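Local coordinates for CDC25-like phosphatase YCH1 (Saccharomyces cerevisiae, PDB 3FS5), which acts as a protein phosphatase, built on the single-domain rhodanese fold that it shares with the catalytic domain of Cdc25, at residues 18-21 and 26-29; 52-57 and 70-75; 56-59 and 64-67; 126-131 and 136-141. One frame throughout, in Å; residues are numbered along the deposited sequence.

Contact 1. Residues 18-21 and 26-29; sequences HRWM and TTTL
Trp20 turns its CG anti to its own carbonyl carbon (chi1 -70°), and Thr26 does the same with its methyl CG2, while its OG1 (chi1 66°) sits between the backbone N and the carbonyl carbon; the two side chains therefore run side by side, indole and methyl together. They belong to the rhodanese fold, where helix 14-23 ends and the chain doubles back through a loop toward strand 33-37 of the central parallel sheet. CG2 of Thr26 rests over the six-membered ring of Trp20, 3.6 Å from its centroid and only 3° off the normal, a textbook CH-pi contact. The hydroxyl is occupied apart from the ring: OG1 takes a hydrogen bond from the backbone N of Glu31 further along the loop. Trp20 itself reaches inward, touching Asn85 and Ile87 of strand 84-88 and meeting Trp119 edge-to-face, so the loop packs on a residue that also faces the central sheet. Toward solvent the packing passes to Thr27, whose side chain crosses both Trp20 and Arg19 at about a right angle. Its methyl is shared between them: Thr27 CG2 lies 3.7 Å from Trp20 CD1 and, at the edge of the guanidinium near its plane, 3.4 Å from Arg19 NE.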
loop_
_atom_site.group_PDB
_atom_site.type_symbol
_atom_site.label_atom_id
_atom_site.label_comp_id
_atom_site.label_asym_id
_atom_site.label_seq_id
_atom_site.Cartn_x
_atom_site.Cartn_y
_atom_site.Cartn_z
ATOM N N HIS A 18 -3.039 5.960 -9.467
ATOM C CA HIS A 18 -4.164 5.767 -10.368
ATOM C C HIS A 18 -3.664 5.466 -11.777
ATOM O O HIS A 18 -4.226 4.628 -12.476
ATOM C CB HIS A 18 -5.058 7.015 -10.367
ATOM C CG HIS A 18 -6.165 6.958 -11.371
ATOM N ND1 HIS A 18 -6.022 7.420 -12.661
ATOM C CD2 HIS A 18 -7.417 6.449 -11.289
ATOM C CE1 HIS A 18 -7.137 7.196 -13.331
ATOM N NE2 HIS A 18 -7.999 6.608 -12.523
ATOM N N ARG A 19 -2.600 6.143 -12.187
ATOM C CA ARG A 19 -2.034 5.923 -13.510
ATOM C C ARG A 19 -1.489 4.495 -13.589
ATOM O O ARG A 19 -1.713 3.794 -14.576
ATOM C CB ARG A 19 -0.920 6.936 -13.787
ATOM C CG ARG A 19 -0.369 6.871 -15.202
ATOM C CD ARG A 19 0.678 7.953 -15.451
ATOM N NE ARG A 19 1.335 7.774 -16.746
ATOM C CZ ARG A 19 0.790 8.076 -17.923
ATOM N NH1 ARG A 19 1.476 7.865 -19.042
ATOM N NH2 ARG A 19 -0.430 8.600 -17.987
ATOM N N TRP A 20 -0.785 4.063 -12.543
ATOM C CA TRP A 20 -0.239 2.705 -12.502
ATOM C C TRP A 20 -1.355 1.671 -12.609
ATOM O O TRP A 20 -1.193 0.624 -13.239
ATOM C CB TRP A 20 0.504 2.452 -11.184
ATOM C CG TRP A 20 1.795 3.189 -11.019
ATOM C CD1 TRP A 20 2.317 4.148 -11.842
ATOM C CD2 TRP A 20 2.731 3.027 -9.946
ATOM N NE1 TRP A 20 3.521 4.590 -11.345
ATOM C CE2 TRP A 20 3.798 3.919 -10.182
ATOM C CE3 TRP A 20 2.772 2.211 -8.808
ATOM C CZ2 TRP A 20 4.896 4.019 -9.322
ATOM C CZ3 TRP A 20 3.869 2.311 -7.951
ATOM C CH2 TRP A 20 4.913 3.210 -8.217
ATOM N N MET A 21 -2.481 1.951 -11.962
ATOM C CA MET A 21 -3.602 1.022 -11.989
ATOM C C MET A 21 -4.222 0.938 -13.382
ATOM O O MET A 21 -4.598 -0.145 -13.834
ATOM C CB MET A 21 -4.643 1.434 -10.945
ATOM C CG MET A 21 -4.161 1.193 -9.512
ATOM S SD MET A 21 -5.300 1.734 -8.226
ATOM C CE MET A 21 -6.545 0.449 -8.316
ATOM N N THR A 26 3.968 -0.061 -13.240
ATOM C CA THR A 26 4.535 1.260 -13.003
ATOM C C THR A 26 4.880 1.903 -14.342
ATOM O O THR A 26 5.164 1.218 -15.326
ATOM C CB THR A 26 5.808 1.204 -12.137
ATOM O OG1 THR A 26 6.845 0.532 -12.858
ATOM C CG2 THR A 26 5.531 0.473 -10.826
ATOM N N THR A 27 4.859 3.227 -14.365
ATOM C CA THR A 27 5.134 3.982 -15.578
ATOM C C THR A 27 6.585 3.922 -16.049
ATOM O O THR A 27 6.848 3.690 -17.226
ATOM C CB THR A 27 4.737 5.455 -15.386
ATOM O OG1 THR A 27 5.474 6.005 -14.286
ATOM C CG2 THR A 27 3.252 5.567 -15.084
ATOM N N THR A 28 7.520 4.118 -15.126
ATOM C CA THR A 28 8.945 4.112 -15.451
ATOM C C THR A 28 9.553 2.779 -15.888
ATOM O O THR A 28 10.023 2.650 -17.017
ATOM C CB THR A 28 9.778 4.660 -14.265
ATOM O OG1 THR A 28 9.565 6.072 -14.146
ATOM C CG2 THR A 28 11.264 4.395 -14.477
ATOM N N LEU A 29 9.549 1.791 -14.999
ATOM C CA LEU A 29 10.148 0.494 -15.303
ATOM C C LEU A 29 9.170 -0.608 -15.694
ATOM O O LEU A 29 9.580 -1.747 -15.929
ATOM C CB LEU A 29 10.982 0.034 -14.107
ATOM C CG LEU A 29 12.054 1.023 -13.631
ATOM C CD1 LEU A 29 12.635 0.565 -12.300
ATOM C CD2 LEU A 29 13.144 1.141 -14.687
#

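Contact 2. Residues 52-57 and 70-75; sequences WHYAYS and KHRLLE
Arg72 reaches across from helix 63-78 to lie over Trp52 and meet the hydroxyl of Tyr54. Its CG stands anti to the carbonyl carbon, and a bend at chi3 (71°) folds the otherwise extended chain back so that the guanidinium lies flat on the indole, planes 25° apart. Arg72 CZ lies over the face, 3.8 Å from the centroid of the Trp52 six-membered ring, in a cation-pi contact. NH1 sits over the ring fusion, 3.2 Å from Trp52 CE2. Arg72 NH2 helps set the rotation of the group, donating to Tyr54 OH over 3.1 Å with the oxygen tilted 17° from the guanidinium plane. That hydroxyl is also hydrogen-bonded to Glu68, whose negative charge would probably stabilise the guanidinium nearby. In rhodanese terms, this is where edge strand 52-53 of the parallel sheet meets helix 63-78. Leu73 slides past the indole in the opposite direction and sets its CD2 3.4 Å from Trp52 CZ3, continuing to Gln34 and Leu104. With an alanine at Trp52, the guanidinium would probably lose its flat support and be freer to turn despite the hydrogen bond to Tyr54, and Leu73 CD2 would lose a neighbour. Trp52 also touches Leu69, one turn before Leu73.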
loop_
_atom_site.group_PDB
_atom_site.type_symbol
_atom_site.label_atom_id
_atom_site.label_comp_id
_atom_site.label_asym_id
_atom_site.label_seq_id
_atom_site.Cartn_x
_atom_site.Cartn_y
_atom_site.Cartn_z
ATOM N N TRP A 52 -4.407 -5.448 -0.559
ATOM C CA TRP A 52 -4.516 -6.442 0.506
ATOM C C TRP A 52 -4.687 -5.717 1.836
ATOM O O TRP A 52 -4.102 -4.658 2.055
ATOM C CB TRP A 52 -3.279 -7.342 0.585
ATOM C CG TRP A 52 -2.984 -8.148 -0.645
ATOM C CD1 TRP A 52 -3.845 -8.459 -1.659
ATOM C CD2 TRP A 52 -1.731 -8.754 -0.979
ATOM N NE1 TRP A 52 -3.200 -9.219 -2.610
ATOM C CE2 TRP A 52 -1.902 -9.415 -2.216
ATOM C CE3 TRP A 52 -0.477 -8.801 -0.353
ATOM C CZ2 TRP A 52 -0.863 -10.116 -2.844
ATOM C CZ3 TRP A 52 0.557 -9.499 -0.977
ATOM C CH2 TRP A 52 0.355 -10.145 -2.212
ATOM N N HIS A 53 -5.483 -6.303 2.721
ATOM C CA HIS A 53 -5.765 -5.709 4.021
ATOM C C HIS A 53 -5.008 -6.407 5.154
ATOM O O HIS A 53 -5.336 -7.532 5.522
ATOM C CB HIS A 53 -7.281 -5.763 4.256
ATOM C CG HIS A 53 -7.728 -5.160 5.549
ATOM N ND1 HIS A 53 -7.031 -4.159 6.190
ATOM C CD2 HIS A 53 -8.836 -5.385 6.295
ATOM C CE1 HIS A 53 -7.690 -3.794 7.277
ATOM N NE2 HIS A 53 -8.788 -4.522 7.361
ATOM N N TYR A 54 -3.981 -5.732 5.675
ATOM C CA TYR A 54 -3.153 -6.230 6.782
ATOM C C TYR A 54 -3.052 -5.150 7.858
ATOM O O TYR A 54 -2.233 -4.233 7.751
ATOM C CB TYR A 54 -1.734 -6.586 6.302
ATOM C CG TYR A 54 -1.645 -7.910 5.579
ATOM C CD1 TYR A 54 -2.111 -8.045 4.275
ATOM C CD2 TYR A 54 -1.129 -9.040 6.216
ATOM C CE1 TYR A 54 -2.073 -9.267 3.621
ATOM C CE2 TYR A 54 -1.086 -10.270 5.570
ATOM C CZ TYR A 54 -1.563 -10.376 4.272
ATOM O OH TYR A 54 -1.550 -11.587 3.623
ATOM N N ALA A 55 -3.875 -5.263 8.898
ATOM C CA ALA A 55 -3.893 -4.273 9.974
ATOM C C ALA A 55 -2.528 -4.034 10.620
ATOM O O ALA A 55 -1.834 -4.975 11.010
ATOM C CB ALA A 55 -4.914 -4.680 11.041
ATOM N N TYR A 56 -2.158 -2.764 10.740
ATOM C CA TYR A 56 -0.886 -2.383 11.338
ATOM C C TYR A 56 -0.684 -2.970 12.737
ATOM O O TYR A 56 0.385 -3.495 13.051
ATOM C CB TYR A 56 -0.780 -0.864 11.429
ATOM C CG TYR A 56 0.487 -0.401 12.106
ATOM C CD1 TYR A 56 1.708 -0.448 11.444
ATOM C CD2 TYR A 56 0.468 0.062 13.420
ATOM C CE1 TYR A 56 2.882 -0.046 12.068
ATOM C CE2 TYR A 56 1.636 0.466 14.056
ATOM C CZ TYR A 56 2.839 0.410 13.374
ATOM O OH TYR A 56 4.000 0.810 13.992
ATOM N N SER A 57 -1.711 -2.874 13.578
ATOM C CA SER A 57 -1.621 -3.387 14.944
ATOM C C SER A 57 -1.187 -4.842 14.990
ATOM O O SER A 57 -0.344 -5.218 15.806
ATOM C CB SER A 57 -2.962 -3.236 15.671
ATOM O OG SER A 57 -3.284 -1.868 15.852
ATOM N N LYS A 70 5.155 -10.775 4.108
ATOM C CA LYS A 70 6.437 -10.814 3.408
ATOM C C LYS A 70 6.462 -11.958 2.394
ATOM O O LYS A 70 6.831 -11.769 1.236
ATOM C CB LYS A 70 7.580 -10.997 4.411
ATOM C CG LYS A 70 8.941 -11.248 3.770
ATOM C CD LYS A 70 10.003 -11.519 4.827
ATOM C CE LYS A 70 11.325 -11.928 4.204
ATOM N NZ LYS A 70 12.348 -12.220 5.245
ATOM N N HIS A 71 6.075 -13.147 2.844
ATOM C CA HIS A 71 6.051 -14.318 1.980
ATOM C C HIS A 71 5.156 -14.093 0.765
ATOM O O HIS A 71 5.555 -14.378 -0.365
ATOM C CB HIS A 71 5.558 -15.541 2.757
ATOM C CG HIS A 71 5.460 -16.782 1.923
ATOM N ND1 HIS A 71 6.566 -17.492 1.509
ATOM C CD2 HIS A 71 4.386 -17.414 1.389
ATOM C CE1 HIS A 71 6.182 -18.506 0.755
ATOM N NE2 HIS A 71 4.864 -18.482 0.666
ATOM N N ARG A 72 3.947 -13.581 0.992
ATOM C CA ARG A 72 3.022 -13.342 -0.110
ATOM C C ARG A 72 3.593 -12.359 -1.113
ATOM O O ARG A 72 3.492 -12.570 -2.322
ATOM C CB ARG A 72 1.683 -12.799 0.395
ATOM C CG ARG A 72 0.763 -13.834 0.996
ATOM C CD ARG A 72 -0.624 -13.249 1.218
ATOM N NE ARG A 72 -1.332 -13.015 -0.038
ATOM C CZ ARG A 72 -2.536 -12.456 -0.121
ATOM N NH1 ARG A 72 -3.111 -12.283 -1.303
ATOM N NH2 ARG A 72 -3.164 -12.057 0.978
ATOM N N LEU A 73 4.176 -11.277 -0.607
ATOM C CA LEU A 73 4.757 -10.259 -1.469
ATOM C C LEU A 73 5.885 -10.824 -2.328
ATOM O O LEU A 73 5.891 -10.643 -3.545
ATOM C CB LEU A 73 5.277 -9.084 -0.630
ATOM C CG LEU A 73 4.193 -8.209 0.019
ATOM C CD1 LEU A 73 4.841 -7.136 0.879
ATOM C CD2 LEU A 73 3.323 -7.571 -1.068
ATOM N N LEU A 74 6.832 -11.514 -1.696
ATOM C CA LEU A 74 7.968 -12.076 -2.421
ATOM C C LEU A 74 7.549 -13.147 -3.417
ATOM O O LEU A 74 8.178 -13.315 -4.461
ATOM C CB LEU A 74 9.001 -12.638 -1.438
ATOM C CG LEU A 74 9.736 -11.570 -0.620
ATOM C CD1 LEU A 74 10.670 -12.218 0.394
ATOM C CD2 LEU A 74 10.522 -10.667 -1.573
ATOM N N GLU A 75 6.479 -13.862 -3.095
ATOM C CA GLU A 75 5.979 -14.905 -3.977
ATOM C C GLU A 75 5.435 -14.255 -5.249
ATOM O O GLU A 75 5.624 -14.768 -6.355
ATOM C CB GLU A 75 4.891 -15.704 -3.261
ATOM C CG GLU A 75 4.452 -16.952 -3.993
ATOM C CD GLU A 75 3.772 -17.943 -3.070
ATOM O OE1 GLU A 75 4.448 -18.446 -2.144
ATOM O OE2 GLU A 75 2.567 -18.214 -3.264
#

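Contact 3. Residues 56-59 and 64-67; sequences YSRL and EYLR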
loop_
_atom_site.group_PDB
_atom_site.type_symbol
_atom_site.label_atom_id
_atom_site.label_comp_id
_atom_site.label_asym_id
_atom_site.label_seq_id
_atom_site.Cartn_x
_atom_site.Cartn_y
_atom_site.Cartn_z
ATOM N N TYR A 56 -2.158 -2.764 10.740
ATOM C CA TYR A 56 -0.886 -2.383 11.338
ATOM C C TYR A 56 -0.684 -2.970 12.737
ATOM O O TYR A 56 0.385 -3.495 13.051
ATOM C CB TYR A 56 -0.780 -0.864 11.429
ATOM C CG TYR A 56 0.487 -0.401 12.106
ATOM C CD1 TYR A 56 1.708 -0.448 11.444
ATOM C CD2 TYR A 56 0.468 0.062 13.420
ATOM C CE1 TYR A 56 2.882 -0.046 12.068
ATOM C CE2 TYR A 56 1.636 0.466 14.056
ATOM C CZ TYR A 56 2.839 0.410 13.374
ATOM O OH TYR A 56 4.000 0.810 13.992
ATOM N N SER A 57 -1.711 -2.874 13.578
ATOM C CA SER A 57 -1.621 -3.387 14.944
ATOM C C SER A 57 -1.187 -4.842 14.990
ATOM O O SER A 57 -0.344 -5.218 15.806
ATOM C CB SER A 57 -2.962 -3.236 15.671
ATOM O OG SER A 57 -3.284 -1.868 15.852
ATOM N N ARG A 58 -1.756 -5.663 14.117
ATOM C CA ARG A 58 -1.410 -7.075 14.094
ATOM C C ARG A 58 -0.036 -7.333 13.476
ATOM O O ARG A 58 0.684 -8.233 13.907
ATOM C CB ARG A 58 -2.479 -7.870 13.349
ATOM C CG ARG A 58 -2.327 -9.367 13.517
ATOM C CD ARG A 58 -3.483 -10.114 12.890
ATOM N NE ARG A 58 -3.259 -11.556 12.905
ATOM C CZ ARG A 58 -4.021 -12.430 12.260
ATOM N NH1 ARG A 58 -3.745 -13.727 12.326
ATOM N NH2 ARG A 58 -5.061 -12.010 11.548
ATOM N N LEU A 59 0.329 -6.557 12.460
ATOM C CA LEU A 59 1.637 -6.719 11.839
ATOM C C LEU A 59 2.707 -6.461 12.897
ATOM O O LEU A 59 3.712 -7.168 12.973
ATOM C CB LEU A 59 1.817 -5.728 10.682
ATOM C CG LEU A 59 1.068 -6.027 9.380
ATOM C CD1 LEU A 59 1.224 -4.853 8.428
ATOM C CD2 LEU A 59 1.609 -7.309 8.748
ATOM N N GLU A 64 4.396 -13.605 12.985
ATOM C CA GLU A 64 3.948 -14.582 11.998
ATOM C C GLU A 64 3.081 -13.910 10.944
ATOM O O GLU A 64 3.086 -14.301 9.775
ATOM C CB GLU A 64 3.145 -15.701 12.670
ATOM C CG GLU A 64 3.962 -16.588 13.593
ATOM C CD GLU A 64 5.161 -17.201 12.893
ATOM O OE1 GLU A 64 4.966 -17.885 11.862
ATOM O OE2 GLU A 64 6.299 -16.999 13.373
ATOM N N TYR A 65 2.332 -12.899 11.370
ATOM C CA TYR A 65 1.459 -12.168 10.467
ATOM C C TYR A 65 2.320 -11.372 9.496
ATOM O O TYR A 65 2.044 -11.341 8.299
ATOM C CB TYR A 65 0.543 -11.233 11.258
ATOM C CG TYR A 65 -0.653 -10.746 10.470
ATOM C CD1 TYR A 65 -1.481 -11.646 9.801
ATOM C CD2 TYR A 65 -0.976 -9.391 10.416
ATOM C CE1 TYR A 65 -2.602 -11.211 9.100
ATOM C CE2 TYR A 65 -2.097 -8.944 9.720
ATOM C CZ TYR A 65 -2.906 -9.860 9.066
ATOM O OH TYR A 65 -4.026 -9.430 8.396
ATOM N N LEU A 66 3.363 -10.734 10.015
ATOM C CA LEU A 66 4.270 -9.955 9.178
ATOM C C LEU A 66 4.985 -10.900 8.221
ATOM O O LEU A 66 5.192 -10.580 7.049
ATOM C CB LEU A 66 5.303 -9.224 10.041
ATOM C CG LEU A 66 6.415 -8.474 9.294
ATOM C CD1 LEU A 66 5.814 -7.451 8.348
ATOM C CD2 LEU A 66 7.330 -7.792 10.302
ATOM N N ARG A 67 5.363 -12.066 8.733
ATOM C CA ARG A 67 6.043 -13.071 7.929
ATOM C C ARG A 67 5.140 -13.512 6.779
ATOM O O ARG A 67 5.604 -13.705 5.651
ATOM C CB ARG A 67 6.409 -14.271 8.805
ATOM C CG ARG A 67 7.114 -15.393 8.068
ATOM C CD ARG A 67 7.356 -16.577 8.992
ATOM N NE ARG A 67 7.954 -17.707 8.288
ATOM C CZ ARG A 67 8.160 -18.902 8.833
ATOM N NH1 ARG A 67 7.815 -19.126 10.094
ATOM N NH2 ARG A 67 8.712 -19.875 8.118
#
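Arg58 lays its whole side chain over one face of the Tyr65 ring. Starting at the backbone, CB is 3.6 Å from Tyr65 CD2, and CG, set anti to the backbone N (chi1 -169°), comes closer to the same carbon at 3.4 Å. The chain stays extended, carrying CD over the middle of the ring, 3.6 Å from its centroid in a CH-pi contact. NE then passes over CD1, and at the tip the guanidinium stacks flat, its plane within 2° of the ring; NH2 ends 3.6 Å from Tyr65 CE1. Alongside, Leu59 CD2 fits between Tyr65 CD2 at 3.7 Å and the start of Leu66, where it lies 3.8 Å from CA. Helices 56-61 and 63-78 follow one another directly in the rhodanese fold, with Asp62 between them; its OD2 takes a hydrogen bond from Glu64 N. Replacing Tyr65 by a serine would probably leave the Arg58 guanidinium without its stacking surface and open a gap beside Leu59 and Tyr54, whose ring meets Tyr65. Across the two segments the contact is CH-pi, cation-pi and leucine packing, and such a flat stack depends on face-to-face overlap and sets no single donor-acceptor direction.

Contact 4. Residues 126-131 and 136-141; sequences SRWQSV and ESVTAG
Trp128 meets Thr139 by a hydrogen bond and Val138 by apolar packing. In the polar part, Trp128 NE1 donates to Thr139 OG1 over 3.0 Å, with an N-H...O angle of 150° and the oxygen tilted 18° out of the indole plane. Two torsions prepare the meeting: CG of Trp128 is anti to its backbone N (chi1 177°), swinging the indole off the helix, while Thr139 places OG1 anti to its carbonyl carbon. The hydroxyl has a second partner in the carbonyl O of Tyr132, so Thr139 is tied to both the body and the C-terminal end of helix 124-132. This helix follows strand 116-121 of the rhodanese sheet, and the chain then turns back to put strand 139-140 antiparallel to strand 47-48. In the apolar part, the indole's six-membered ring comes up against Val138: CB lies in plane at the ring edge, and CG2 is 3.7 Å from Trp128 CZ2. Leu17 and Met21 of helix 14-23 and Ile48 of strand 47-48 also touch the buried indole. Within the helix itself, Gln129 NE2 bonds back to the carbonyl O of Ser126 at 3.1 Å, in the carbonyl plane, and Ser130 OG reaches the carbonyl O of Arg127 at 2.6 Å.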
loop_
_atom_site.group_PDB
_atom_site.type_symbol
_atom_site.label_atom_id
_atom_site.label_comp_id
_atom_site.label_asym_id
_atom_site.label_seq_id
_atom_site.Cartn_x
_atom_site.Cartn_y
_atom_site.Cartn_z
ATOM N N SER A 126 -8.343 8.609 2.664
ATOM C CA SER A 126 -9.140 9.822 2.722
ATOM C C SER A 126 -8.894 10.719 1.508
ATOM O O SER A 126 -9.843 11.218 0.903
ATOM C CB SER A 126 -8.839 10.596 4.004
ATOM O OG SER A 126 -9.654 11.750 4.090
ATOM N N ARG A 127 -7.634 10.929 1.137
ATOM C CA ARG A 127 -7.369 11.771 -0.023
ATOM C C ARG A 127 -7.766 11.011 -1.278
ATOM O O ARG A 127 -8.320 11.585 -2.215
ATOM C CB ARG A 127 -5.896 12.179 -0.123
ATOM C CG ARG A 127 -5.749 13.511 -0.850
ATOM C CD ARG A 127 -4.651 13.548 -1.900
ATOM N NE ARG A 127 -3.312 13.642 -1.331
ATOM C CZ ARG A 127 -2.243 14.056 -2.008
ATOM N NH1 ARG A 127 -1.057 14.106 -1.414
ATOM N NH2 ARG A 127 -2.360 14.439 -3.274
ATOM N N TRP A 128 -7.487 9.710 -1.290
ATOM C CA TRP A 128 -7.833 8.879 -2.433
ATOM C C TRP A 128 -9.311 8.994 -2.804
ATOM O O TRP A 128 -9.645 9.289 -3.952
ATOM C CB TRP A 128 -7.492 7.412 -2.148
ATOM C CG TRP A 128 -7.879 6.475 -3.257
ATOM C CD1 TRP A 128 -9.042 5.773 -3.371
ATOM C CD2 TRP A 128 -7.111 6.172 -4.429
ATOM N NE1 TRP A 128 -9.049 5.051 -4.541
ATOM C CE2 TRP A 128 -7.875 5.277 -5.209
ATOM C CE3 TRP A 128 -5.850 6.573 -4.896
ATOM C CZ2 TRP A 128 -7.421 4.772 -6.434
ATOM C CZ3 TRP A 128 -5.398 6.072 -6.117
ATOM C CH2 TRP A 128 -6.186 5.180 -6.870
ATOM N N GLN A 129 -10.198 8.770 -1.836
ATOM C CA GLN A 129 -11.629 8.834 -2.120
ATOM C C GLN A 129 -12.135 10.211 -2.547
ATOM O O GLN A 129 -13.112 10.307 -3.286
ATOM C CB GLN A 129 -12.448 8.317 -0.919
ATOM C CG GLN A 129 -12.443 9.182 0.338
ATOM C CD GLN A 129 -13.371 10.387 0.248
ATOM O OE1 GLN A 129 -14.515 10.279 -0.199
ATOM N NE2 GLN A 129 -12.882 11.540 0.690
ATOM N N SER A 130 -11.475 11.275 -2.105
ATOM C CA SER A 130 -11.922 12.615 -2.471
ATOM C C SER A 130 -11.765 12.823 -3.975
ATOM O O SER A 130 -12.378 13.716 -4.553
ATOM C CB SER A 130 -11.121 13.682 -1.718
ATOM O OG SER A 130 -9.792 13.774 -2.207
ATOM N N VAL A 131 -10.953 11.981 -4.606
ATOM C CA VAL A 131 -10.709 12.091 -6.040
ATOM C C VAL A 131 -11.245 10.911 -6.843
ATOM O O VAL A 131 -11.850 11.100 -7.896
ATOM C CB VAL A 131 -9.192 12.214 -6.340
ATOM C CG1 VAL A 131 -8.966 12.369 -7.835
ATOM C CG2 VAL A 131 -8.606 13.391 -5.590
ATOM N N GLU A 136 -15.565 3.244 -9.841
ATOM C CA GLU A 136 -15.706 1.802 -9.684
ATOM C C GLU A 136 -14.530 0.972 -10.183
ATOM O O GLU A 136 -14.326 -0.155 -9.726
ATOM C CB GLU A 136 -16.971 1.331 -10.409
ATOM C CG GLU A 136 -18.209 2.168 -10.128
ATOM C CD GLU A 136 -19.341 1.872 -11.101
ATOM O OE1 GLU A 136 -19.795 0.706 -11.156
ATOM O OE2 GLU A 136 -19.777 2.805 -11.814
ATOM N N SER A 137 -13.766 1.515 -11.125
ATOM C CA SER A 137 -12.636 0.784 -11.680
ATOM C C SER A 137 -11.403 0.752 -10.783
ATOM O O SER A 137 -10.530 -0.096 -10.968
ATOM C CB SER A 137 -12.258 1.347 -13.058
ATOM O OG SER A 137 -11.731 2.659 -12.973
ATOM N N VAL A 138 -11.326 1.659 -9.809
ATOM C CA VAL A 138 -10.168 1.697 -8.916
ATOM C C VAL A 138 -10.510 1.668 -7.422
ATOM O O VAL A 138 -9.629 1.467 -6.586
ATOM C CB VAL A 138 -9.284 2.944 -9.188
ATOM C CG1 VAL A 138 -8.731 2.886 -10.607
ATOM C CG2 VAL A 138 -10.087 4.220 -8.979
ATOM N N THR A 139 -11.781 1.865 -7.091
ATOM C CA THR A 139 -12.219 1.860 -5.696
ATOM C C THR A 139 -13.312 0.820 -5.479
ATOM O O THR A 139 -14.271 0.757 -6.246
ATOM C CB THR A 139 -12.763 3.239 -5.284
ATOM O OG1 THR A 139 -11.736 4.217 -5.450
ATOM C CG2 THR A 139 -13.215 3.230 -3.823
ATOM N N ALA A 140 -13.168 0.019 -4.429
ATOM C CA ALA A 140 -14.137 -1.030 -4.120
ATOM C C ALA A 140 -14.816 -0.844 -2.765
ATOM O O ALA A 140 -14.214 -0.330 -1.822
ATOM C CB ALA A 140 -13.451 -2.390 -4.167
ATOM N N GLY A 141 -16.075 -1.272 -2.685
ATOM C CA GLY A 141 -16.841 -1.179 -1.451
ATOM C C GLY A 141 -17.044 0.220 -0.896
ATOM O O GLY A 141 -17.204 0.395 0.311
#

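Overall arrangement
From the N terminus, contact 1 comes first, closing the short loop that brings the chain out of helix 14-23 toward strand 33-37. Contacts 2 and 3 share residues 56-57: contact 3 closes the corner between helices 56-61 and 63-78 inside the longer span of contact 2, which ties edge strand 52-53 to helix 63-78. Their centres lie about 8 Å apart, and they touch through Tyr54 and Tyr65. Contact 4 closes last, across the turn after helix 124-132. It lies on the opposite side of the chain's centre from contacts 2 and 3, yet meets contact 1, where His18 and Met21 pack on Trp128 and Val138.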